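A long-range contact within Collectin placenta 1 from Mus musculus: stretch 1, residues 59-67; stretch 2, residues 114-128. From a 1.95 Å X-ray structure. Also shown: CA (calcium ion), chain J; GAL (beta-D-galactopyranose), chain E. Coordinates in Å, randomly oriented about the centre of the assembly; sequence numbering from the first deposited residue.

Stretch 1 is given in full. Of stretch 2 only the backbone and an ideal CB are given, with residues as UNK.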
# COMPACT_ATOMS: atom_id res chain seq x y z
N ARG A 59 10.84 10.51 3.73
CA ARG A 59 11.32 9.42 4.56
C ARG A 59 10.27 8.40 4.99
O ARG A 59 10.60 7.24 5.21
CB ARG A 59 12.02 9.98 5.80
CG ARG A 59 11.25 11.09 6.48
CD ARG A 59 11.99 11.63 7.69
NE ARG A 59 11.51 12.97 8.05
CZ ARG A 59 11.77 13.56 9.22
NH1 ARG A 59 12.50 12.94 10.13
NH2 ARG A 59 11.30 14.78 9.46
N GLU A 60 9.02 8.82 5.13
CA GLU A 60 7.99 7.88 5.55
C GLU A 60 7.64 6.87 4.46
O GLU A 60 7.75 7.16 3.27
CB GLU A 60 6.73 8.62 6.00
CG GLU A 60 6.25 9.71 5.06
CD GLU A 60 6.98 11.03 5.27
OE1 GLU A 60 6.86 11.60 6.38
OE2 GLU A 60 7.67 11.49 4.35
N SER A 61 7.24 5.67 4.89
CA SER A 61 6.84 4.61 3.98
C SER A 61 5.31 4.63 3.92
O SER A 61 4.67 5.09 4.86
CB SER A 61 7.30 3.25 4.49
OG SER A 61 8.69 3.25 4.76
N HIS A 62 4.75 4.14 2.83
CA HIS A 62 3.29 4.14 2.67
C HIS A 62 2.70 2.77 2.43
O HIS A 62 3.02 2.12 1.44
CB HIS A 62 2.87 5.04 1.51
CG HIS A 62 3.00 6.50 1.79
ND1 HIS A 62 4.21 7.17 1.70
CD2 HIS A 62 2.09 7.43 2.17
CE1 HIS A 62 4.03 8.44 2.01
NE2 HIS A 62 2.75 8.62 2.30
N TRP A 63 1.82 2.34 3.32
CA TRP A 63 1.15 1.04 3.18
C TRP A 63 0.31 1.03 1.89
O TRP A 63 -0.30 2.04 1.55
CB TRP A 63 0.18 0.82 4.34
CG TRP A 63 0.78 0.51 5.68
CD1 TRP A 63 0.45 1.11 6.86
CD2 TRP A 63 1.68 -0.56 6.00
NE1 TRP A 63 1.09 0.47 7.91
CE2 TRP A 63 1.85 -0.55 7.41
CE3 TRP A 63 2.35 -1.53 5.25
CZ2 TRP A 63 2.67 -1.48 8.08
CZ3 TRP A 63 3.17 -2.45 5.91
CH2 TRP A 63 3.32 -2.42 7.31
N ILE A 64 0.29 -0.10 1.19
CA ILE A 64 -0.56 -0.26 0.01
C ILE A 64 -1.39 -1.52 0.31
O ILE A 64 -1.02 -2.30 1.19
CB ILE A 64 0.23 -0.41 -1.32
CG1 ILE A 64 1.12 -1.65 -1.29
CG2 ILE A 64 1.06 0.86 -1.59
CD1 ILE A 64 1.76 -1.95 -2.64
N GLY A 65 -2.51 -1.72 -0.38
CA GLY A 65 -3.37 -2.86 -0.08
C GLY A 65 -2.93 -4.23 -0.58
O GLY A 65 -3.72 -4.93 -1.23
N LEU A 66 -1.71 -4.62 -0.24
CA LEU A 66 -1.14 -5.89 -0.67
C LEU A 66 -0.54 -6.69 0.49
O LEU A 66 0.26 -6.15 1.26
CB LEU A 66 -0.02 -5.62 -1.68
CG LEU A 66 0.53 -6.82 -2.43
CD1 LEU A 66 -0.53 -7.26 -3.43
CD2 LEU A 66 1.82 -6.47 -3.16
N THR A 67 -0.89 -7.97 0.60
CA THR A 67 -0.36 -8.81 1.67
C THR A 67 -0.23 -10.26 1.22
O THR A 67 -0.78 -10.66 0.18
CB THR A 67 -1.27 -8.83 2.93
OG1 THR A 67 -2.44 -9.61 2.65
CG2 THR A 67 -1.70 -7.43 3.33
N UNK A 114 9.60 2.16 -4.82
CA UNK A 114 9.69 0.69 -4.88
C UNK A 114 8.95 0.05 -3.71
O UNK A 114 8.71 0.68 -2.68
CB UNK A 114 11.15 0.24 -4.88
N UNK A 115 8.60 -1.23 -3.87
CA UNK A 115 7.87 -1.93 -2.82
C UNK A 115 8.76 -2.76 -1.93
O UNK A 115 9.80 -3.28 -2.35
CB UNK A 115 6.80 -2.83 -3.44
N UNK A 116 8.34 -2.88 -0.68
CA UNK A 116 9.06 -3.66 0.30
C UNK A 116 8.04 -4.30 1.23
O UNK A 116 6.97 -3.74 1.46
CB UNK A 116 10.06 -2.80 1.07
N UNK A 117 8.36 -5.49 1.74
CA UNK A 117 7.46 -6.16 2.66
C UNK A 117 7.89 -5.81 4.07
O UNK A 117 9.09 -5.83 4.39
CB UNK A 117 7.45 -7.67 2.44
N UNK A 118 6.92 -5.43 4.91
CA UNK A 118 7.19 -5.07 6.30
C UNK A 118 6.40 -6.00 7.22
O UNK A 118 5.46 -6.67 6.79
CB UNK A 118 6.83 -3.61 6.57
N UNK A 119 6.77 -6.00 8.50
CA UNK A 119 6.06 -6.78 9.50
C UNK A 119 4.80 -5.92 9.62
O UNK A 119 4.89 -4.70 9.62
CB UNK A 119 6.82 -6.98 10.81
N UNK A 120 3.63 -6.54 9.70
CA UNK A 120 2.41 -5.75 9.74
C UNK A 120 2.20 -4.84 10.94
O UNK A 120 1.26 -4.04 10.95
CB UNK A 120 1.22 -6.71 9.66
N UNK A 121 3.07 -4.93 11.95
CA UNK A 121 2.94 -4.08 13.13
C UNK A 121 3.78 -2.82 13.04
O UNK A 121 3.88 -2.06 14.00
CB UNK A 121 3.33 -4.86 14.38
N UNK A 122 4.40 -2.59 11.88
CA UNK A 122 5.23 -1.42 11.66
C UNK A 122 4.32 -0.21 11.45
O UNK A 122 3.29 -0.30 10.79
CB UNK A 122 6.16 -1.62 10.47
N UNK A 123 4.70 0.93 12.03
CA UNK A 123 3.91 2.15 11.89
C UNK A 123 4.35 2.90 10.63
O UNK A 123 5.47 3.40 10.56
CB UNK A 123 4.06 3.04 13.13
N UNK A 124 3.46 2.96 9.64
CA UNK A 124 3.72 3.63 8.36
C UNK A 124 2.58 4.58 7.98
O UNK A 124 1.50 4.52 8.55
CB UNK A 124 3.92 2.59 7.25
N UNK A 125 2.84 5.46 7.01
CA UNK A 125 1.78 6.33 6.50
C UNK A 125 1.06 5.38 5.55
O UNK A 125 1.43 4.20 5.46
CB UNK A 125 2.29 7.61 5.83
N UNK A 126 0.05 5.86 4.84
CA UNK A 126 -0.66 4.97 3.94
C UNK A 126 -1.39 5.72 2.83
O UNK A 126 -1.41 6.96 2.81
CB UNK A 126 -1.66 4.12 4.73
N UNK A 127 -1.98 4.97 1.91
CA UNK A 127 -2.69 5.58 0.80
C UNK A 127 -4.04 4.91 0.59
O UNK A 127 -4.11 3.70 0.45
CB UNK A 127 -1.85 5.50 -0.48
N UNK A 128 -5.11 5.71 0.58
CA UNK A 128 -6.45 5.19 0.34
C UNK A 128 -6.85 5.49 -1.09
O UNK A 128 -6.42 6.49 -1.68
CB UNK A 128 -7.46 5.79 1.32
CA CA J . 11.24 -6.65 3.45
C1 GAL E . 14.67 -3.20 5.93
C2 GAL E . 13.25 -3.47 5.44
C3 GAL E . 12.81 -4.88 5.84
C4 GAL E . 13.84 -5.92 5.39
C5 GAL E . 15.24 -5.52 5.86
C6 GAL E . 16.32 -6.45 5.32
O2 GAL E . 12.36 -2.52 6.02
O3 GAL E . 11.56 -5.17 5.22
O4 GAL E . 13.82 -6.03 3.97
O5 GAL E . 15.57 -4.19 5.41
O6 GAL E . 17.55 -6.27 6.02

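Position 114 lies out of reach of stretch 1, which therefore says nothing about it; the residue is Gln114. At 115, in a strand, the ideal CB points toward stretch 1 and lies 5.2 Å from Ile64 CD1. The gap calls for a large apolar or aromatic side chain. Trp115 fills it: Ile64 CD1 sits over one face of its ring, 4.1 Å from Trp115 CD2, and Leu66 CD2 comes within 3.9 Å of Trp115 CZ3.

Positions 116 and 117 point sideways, and what they face is the calcium ion and the sugar, so oxygen-bearing side chains such as Asp, Asn or Glu suit both. Asn116 OD1 binds CA at 2.4 Å, while its ND2 donates to GAL O3 (3.1 Å); Asp117 OD1 binds CA at 2.1 Å.

At 118 the ideal CB is 3.8 Å from Trp63 CH2, beside an apolar ring, so Leu, Met or an aromatic would suit. Phe118 packs its CB 3.7 Å from Trp63 CH2, the two rings lying oblique.

A type I turn spans 119 to 122, and the backbone oxygens of 119 and 122 meet the edge of the Trp63 ring. Position 119 points away, so polar residues suit; it is Gln119. At 120 the ideal CB points sideways, 5.3 Å from Trp63 CH2, and a small or medium residue would suit; Cys120 is bonded covalently elsewhere in the structure. Position 121 points away, again suiting polar or charged residues; Asp121 OD2 accepts a hydrogen bond from Gln119 NE2 at 2.6 Å. At 122 the ideal CB is 4.2 Å from Trp63 CZ2, but a side chain can lead away, and Glu122 does so. Position 123 points away; it is Ile123.

Position 124 points toward stretch 1, its ideal CB 3.6 Å from Trp63 NE1 and 3.5 Å from Ser61 O. A slim start with a polar end would fit. Asn124 lays CB over the Trp63 five-membered ring; its ND2 donates to two waters, weakly to the one that also accepts from Ser61 N, while the other is also hydrogen-bonded to Ser61 OG.

At 125 the parallel bridge to His62 puts both side chains on one face. The ideal CB is 3.7 Å from His62 CD2, favouring a compact or polar residue. Asn125 sets CB over the imidazole face; its backbone N donates to Ser61 O (2.8 Å), and Trp63 N to Asn125 O (2.9 Å).

Position 126 shares the other face with Trp63, its ideal CB 3.8 Å from Trp63 CB; apolar residues suit, and Phe126 turns its ring away. At 127, sideways near His62, a branched aliphatic fits: Ile127 CG1 lies 3.9 Å from His62 CD2. Position 128 points away; Cys128 is bonded covalently elsewhere.

Stretch 2, residues 114-128: QWNDFQCDEINNFIC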
# COMPACT_ATOMS: atom_id res chain seq x y z
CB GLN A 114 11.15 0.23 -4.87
CG GLN A 114 12.03 0.93 -5.88
CD GLN A 114 13.37 0.25 -6.03
OE1 GLN A 114 13.54 -0.62 -6.89
NE2 GLN A 114 14.33 0.62 -5.19
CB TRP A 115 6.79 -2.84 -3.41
CG TRP A 115 5.84 -2.17 -4.38
CD1 TRP A 115 5.78 -0.85 -4.70
CD2 TRP A 115 4.82 -2.82 -5.15
NE1 TRP A 115 4.79 -0.63 -5.62
CE2 TRP A 115 4.18 -1.82 -5.91
CE3 TRP A 115 4.38 -4.14 -5.26
CZ2 TRP A 115 3.13 -2.10 -6.79
CZ3 TRP A 115 3.33 -4.43 -6.13
CH2 TRP A 115 2.72 -3.41 -6.88
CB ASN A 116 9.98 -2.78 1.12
CG ASN A 116 10.53 -3.50 2.33
OD1 ASN A 116 11.08 -4.59 2.21
ND2 ASN A 116 10.38 -2.89 3.50
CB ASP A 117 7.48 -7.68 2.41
CG ASP A 117 8.89 -8.28 2.45
OD1 ASP A 117 9.87 -7.57 2.16
OD2 ASP A 117 9.01 -9.48 2.77
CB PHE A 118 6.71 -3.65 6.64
CG PHE A 118 7.27 -2.56 5.78
CD1 PHE A 118 6.74 -2.29 4.54
CD2 PHE A 118 8.29 -1.74 6.27
CE1 PHE A 118 7.20 -1.20 3.78
CE2 PHE A 118 8.76 -0.66 5.53
CZ PHE A 118 8.21 -0.39 4.28
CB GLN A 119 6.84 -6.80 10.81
CG GLN A 119 6.54 -7.98 11.72
CD GLN A 119 7.54 -8.10 12.86
OE1 GLN A 119 8.75 -8.16 12.63
NE2 GLN A 119 7.04 -8.11 14.09
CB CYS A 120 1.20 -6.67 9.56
SG CYS A 120 1.27 -7.66 8.04
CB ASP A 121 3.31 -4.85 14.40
CG ASP A 121 4.73 -5.37 14.38
OD1 ASP A 121 5.68 -4.56 14.27
OD2 ASP A 121 4.91 -6.60 14.49
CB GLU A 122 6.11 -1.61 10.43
CG GLU A 122 7.07 -0.46 10.18
CD GLU A 122 8.14 -0.36 11.25
OE1 GLU A 122 9.11 -1.14 11.19
OE2 GLU A 122 8.01 0.49 12.16
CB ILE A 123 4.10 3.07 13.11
CG1 ILE A 123 3.83 2.30 14.40
CG2 ILE A 123 3.16 4.27 13.01
CD1 ILE A 123 4.50 2.88 15.63
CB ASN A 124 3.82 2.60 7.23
CG ASN A 124 5.15 1.90 7.19
OD1 ASN A 124 5.25 0.76 6.72
ND2 ASN A 124 6.19 2.58 7.65
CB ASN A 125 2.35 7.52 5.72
CG ASN A 125 2.85 8.62 6.62
OD1 ASN A 125 3.80 8.44 7.37
ND2 ASN A 125 2.20 9.78 6.55
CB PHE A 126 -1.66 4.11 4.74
CG PHE A 126 -2.64 4.91 5.56
CD1 PHE A 126 -3.84 5.34 5.02
CD2 PHE A 126 -2.35 5.22 6.90
CE1 PHE A 126 -4.76 6.06 5.80
CE2 PHE A 126 -3.25 5.93 7.68
CZ PHE A 126 -4.46 6.35 7.13
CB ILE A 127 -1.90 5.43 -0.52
CG1 ILE A 127 -0.47 5.96 -0.36
CG2 ILE A 127 -2.62 6.18 -1.65
CD1 ILE A 127 0.42 5.61 -1.52
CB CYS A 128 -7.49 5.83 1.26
SG CYS A 128 -7.28 5.65 3.05
O HOH W 1 3.65 12.29 7.33
O HOH W 2 7.04 5.12 7.42
O HOH W 3 8.78 2.10 7.84
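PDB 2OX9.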